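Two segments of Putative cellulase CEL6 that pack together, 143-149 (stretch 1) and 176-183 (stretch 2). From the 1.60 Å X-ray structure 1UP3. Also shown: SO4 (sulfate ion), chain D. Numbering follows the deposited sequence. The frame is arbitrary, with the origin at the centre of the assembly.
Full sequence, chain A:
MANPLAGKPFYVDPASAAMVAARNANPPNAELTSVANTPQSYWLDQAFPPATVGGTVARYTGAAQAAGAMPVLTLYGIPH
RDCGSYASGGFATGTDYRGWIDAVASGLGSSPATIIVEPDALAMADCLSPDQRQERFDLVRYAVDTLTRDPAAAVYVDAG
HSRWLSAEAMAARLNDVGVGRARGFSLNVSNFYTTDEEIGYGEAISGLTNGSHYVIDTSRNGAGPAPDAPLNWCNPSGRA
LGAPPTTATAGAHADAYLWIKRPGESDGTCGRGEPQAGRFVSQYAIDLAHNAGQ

Stretch 1 (143-149) AVDTLTR
Stretch 2 (176-183) DVGVGRAR

A single water does what no direct backbone bond does here: it donates one hydrogen bond to Asp145 OD1 at 2.4 Å, unusually short, and another to Val177 O at 3.0 Å, tying a helix side chain to the loop's backbone. Directly across the contact there is one hydrogen bond, and it is weak: Arg181 NE to Asp145 OD1, 3.4 Å with an N-H...acceptor angle of 127°, part of a salt bridge between guanidinium and carboxylate. The CA-to-CB bond of Asp145 (chi1 m, chi2 -12°) points sideways to stretch 2, yet the side chain's end comes nearer. That of Arg181 (t, t, m, chi4 -72°) points toward stretch 1, and Asp145 OD1 sits at the guanidinium edge, near its plane.

Build stretch 1 as helix continuing from earlier in the chain (Val144 -61/-50), with Leu147 N to Ala143 O at 2.9 Å and Thr148 N to Val144 O at 3.2 Å. Thr148 (chi1 p, phi/psi -74/-5) turns OG1 back to donate to Val144 O at 2.7 Å. Thr148 also packs on stretch 2, with OG1 3.6 Å from Arg181 CG and CG2 4.2 Å from Ala182 CA.

Stretch 2 leaves a helix at Val177 (-97/9) and turns through Gly178 at 75/41, a positive phi that favours glycine. Residues 179-181 take helical angles without regular helical bonding; Arg181 N to Gly178 O, 2.9 Å, and Ala182 N to Val179 O, 3.0 Å, hold the turn. Ala182 then extends to -90/-180.

Residues 144-148 and 178-182 run roughly the same way. Register Val144 with Ala182, CA atoms 6.4 Å apart. Val144 (chi1 t) points toward the loop: CG1 lies 3.7 Å from Gly178 O, 4.0 Å from Arg181 CB and 4.2 Å from Ala182 CB, while CG2 reaches Val177 O at 3.9 Å. The rule: one buried valine packs against the turn with Thr148 beside it, while a salt bridge and a water link Asp145 to the loop. The contact buries 275 Å².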

# COMPACT_ATOMS: atom_id res chain seq x y z
N ALA A 143 10.91 6.55 9.60
CA ALA A 143 10.19 5.29 9.50
C ALA A 143 11.09 4.14 9.08
O ALA A 143 11.05 3.09 9.67
CB ALA A 143 9.01 5.44 8.56
N VAL A 144 11.90 4.33 8.05
CA VAL A 144 12.79 3.30 7.58
C VAL A 144 13.75 2.91 8.69
O VAL A 144 13.92 1.73 9.00
CB VAL A 144 13.59 3.75 6.33
CG1 VAL A 144 14.70 2.76 6.01
CG2 VAL A 144 12.66 3.89 5.12
N ASP A 145 14.38 3.92 9.30
CA ASP A 145 15.41 3.65 10.31
C ASP A 145 14.84 2.94 11.53
O ASP A 145 15.55 2.14 12.16
CB ASP A 145 16.04 4.95 10.80
CG ASP A 145 16.99 5.60 9.79
OD1 ASP A 145 17.37 4.98 8.77
OD2 ASP A 145 17.45 6.74 10.03
N THR A 146 13.59 3.21 11.88
CA THR A 146 12.98 2.66 13.10
C THR A 146 12.35 1.31 12.87
O THR A 146 12.47 0.40 13.69
CB THR A 146 11.97 3.65 13.63
OG1 THR A 146 12.63 4.93 13.78
CG2 THR A 146 11.50 3.29 15.03
N LEU A 147 11.63 1.18 11.76
CA LEU A 147 10.91 -0.05 11.46
C LEU A 147 11.85 -1.22 11.15
O LEU A 147 11.51 -2.37 11.50
CB LEU A 147 9.90 0.13 10.34
CG LEU A 147 8.78 1.14 10.62
CD1 LEU A 147 8.11 1.52 9.32
CD2 LEU A 147 7.79 0.57 11.65
N THR A 148 13.00 -0.95 10.53
CA THR A 148 13.94 -1.99 10.17
C THR A 148 14.71 -2.56 11.36
O THR A 148 15.45 -3.52 11.21
CB THR A 148 14.91 -1.54 9.06
OG1 THR A 148 15.57 -0.33 9.43
CG2 THR A 148 14.16 -1.27 7.77
N ARG A 149 14.52 -1.99 12.54
CA ARG A 149 15.03 -2.61 13.75
C ARG A 149 14.35 -3.93 14.05
O ARG A 149 14.89 -4.74 14.80
CB ARG A 149 14.92 -1.67 14.95
CG ARG A 149 15.79 -0.42 14.82
CD ARG A 149 17.28 -0.68 14.61
NE ARG A 149 18.09 0.51 14.92
CZ ARG A 149 19.44 0.54 14.88
NH1 ARG A 149 20.15 -0.56 14.58
NH2 ARG A 149 20.07 1.67 15.17
N ASP A 176 17.69 9.30 -0.72
CA ASP A 176 17.69 10.24 0.39
C ASP A 176 17.05 9.72 1.67
O ASP A 176 17.44 10.14 2.75
CB ASP A 176 16.98 11.53 0.03
CG ASP A 176 17.17 12.62 1.08
OD1 ASP A 176 18.34 13.02 1.28
OD2 ASP A 176 16.25 13.11 1.79
N VAL A 177 16.05 8.84 1.57
CA VAL A 177 15.39 8.36 2.79
C VAL A 177 15.94 7.02 3.26
O VAL A 177 15.40 6.42 4.16
CB VAL A 177 13.83 8.31 2.63
CG1 VAL A 177 13.26 9.68 2.25
CG2 VAL A 177 13.44 7.21 1.63
N GLY A 178 17.04 6.60 2.64
CA GLY A 178 17.76 5.40 2.99
C GLY A 178 17.13 4.11 2.58
O GLY A 178 17.16 3.17 3.33
N VAL A 179 16.56 4.05 1.37
CA VAL A 179 15.99 2.82 0.82
C VAL A 179 16.92 1.59 0.94
O VAL A 179 16.45 0.46 1.05
CB VAL A 179 15.53 3.03 -0.64
CG1 VAL A 179 16.73 3.27 -1.56
CG2 VAL A 179 14.70 1.87 -1.15
N GLY A 180 18.23 1.84 0.90
CA GLY A 180 19.25 0.83 1.11
C GLY A 180 19.15 0.03 2.40
O GLY A 180 19.62 -1.12 2.46
N ARG A 181 18.58 0.64 3.44
CA ARG A 181 18.36 -0.01 4.72
C ARG A 181 17.09 -0.87 4.71
O ARG A 181 16.95 -1.80 5.49
CB ARG A 181 18.27 1.07 5.80
CG ARG A 181 18.30 0.57 7.21
CD ARG A 181 18.49 1.64 8.29
NE ARG A 181 19.60 2.57 8.06
CZ ARG A 181 20.90 2.28 8.17
NH1 ARG A 181 21.31 1.05 8.48
NH2 ARG A 181 21.81 3.22 7.94
N ALA A 182 16.17 -0.53 3.83
CA ALA A 182 14.91 -1.26 3.68
C ALA A 182 15.10 -2.38 2.65
O ALA A 182 16.20 -2.57 2.09
CB ALA A 182 13.82 -0.33 3.26
N ARG A 183 14.04 -3.16 2.39
CA ARG A 183 14.08 -4.14 1.31
C ARG A 183 13.97 -3.45 -0.03
O ARG A 183 14.56 -3.91 -1.02
CB ARG A 183 12.97 -5.18 1.49
CG ARG A 183 12.90 -6.25 0.43
CD ARG A 183 14.15 -7.12 0.32
NE ARG A 183 14.01 -8.09 -0.75
CZ ARG A 183 14.93 -8.94 -1.15
NH1 ARG A 183 16.11 -8.98 -0.54
NH2 ARG A 183 14.67 -9.78 -2.15
S SO4 D . 17.95 -11.50 -2.96
O1 SO4 D . 18.10 -10.79 -1.69
O2 SO4 D . 16.57 -11.57 -3.45
O3 SO4 D . 18.39 -12.89 -2.77
O4 SO4 D . 18.82 -10.88 -3.96
O HOH W 1 17.06 5.34 6.37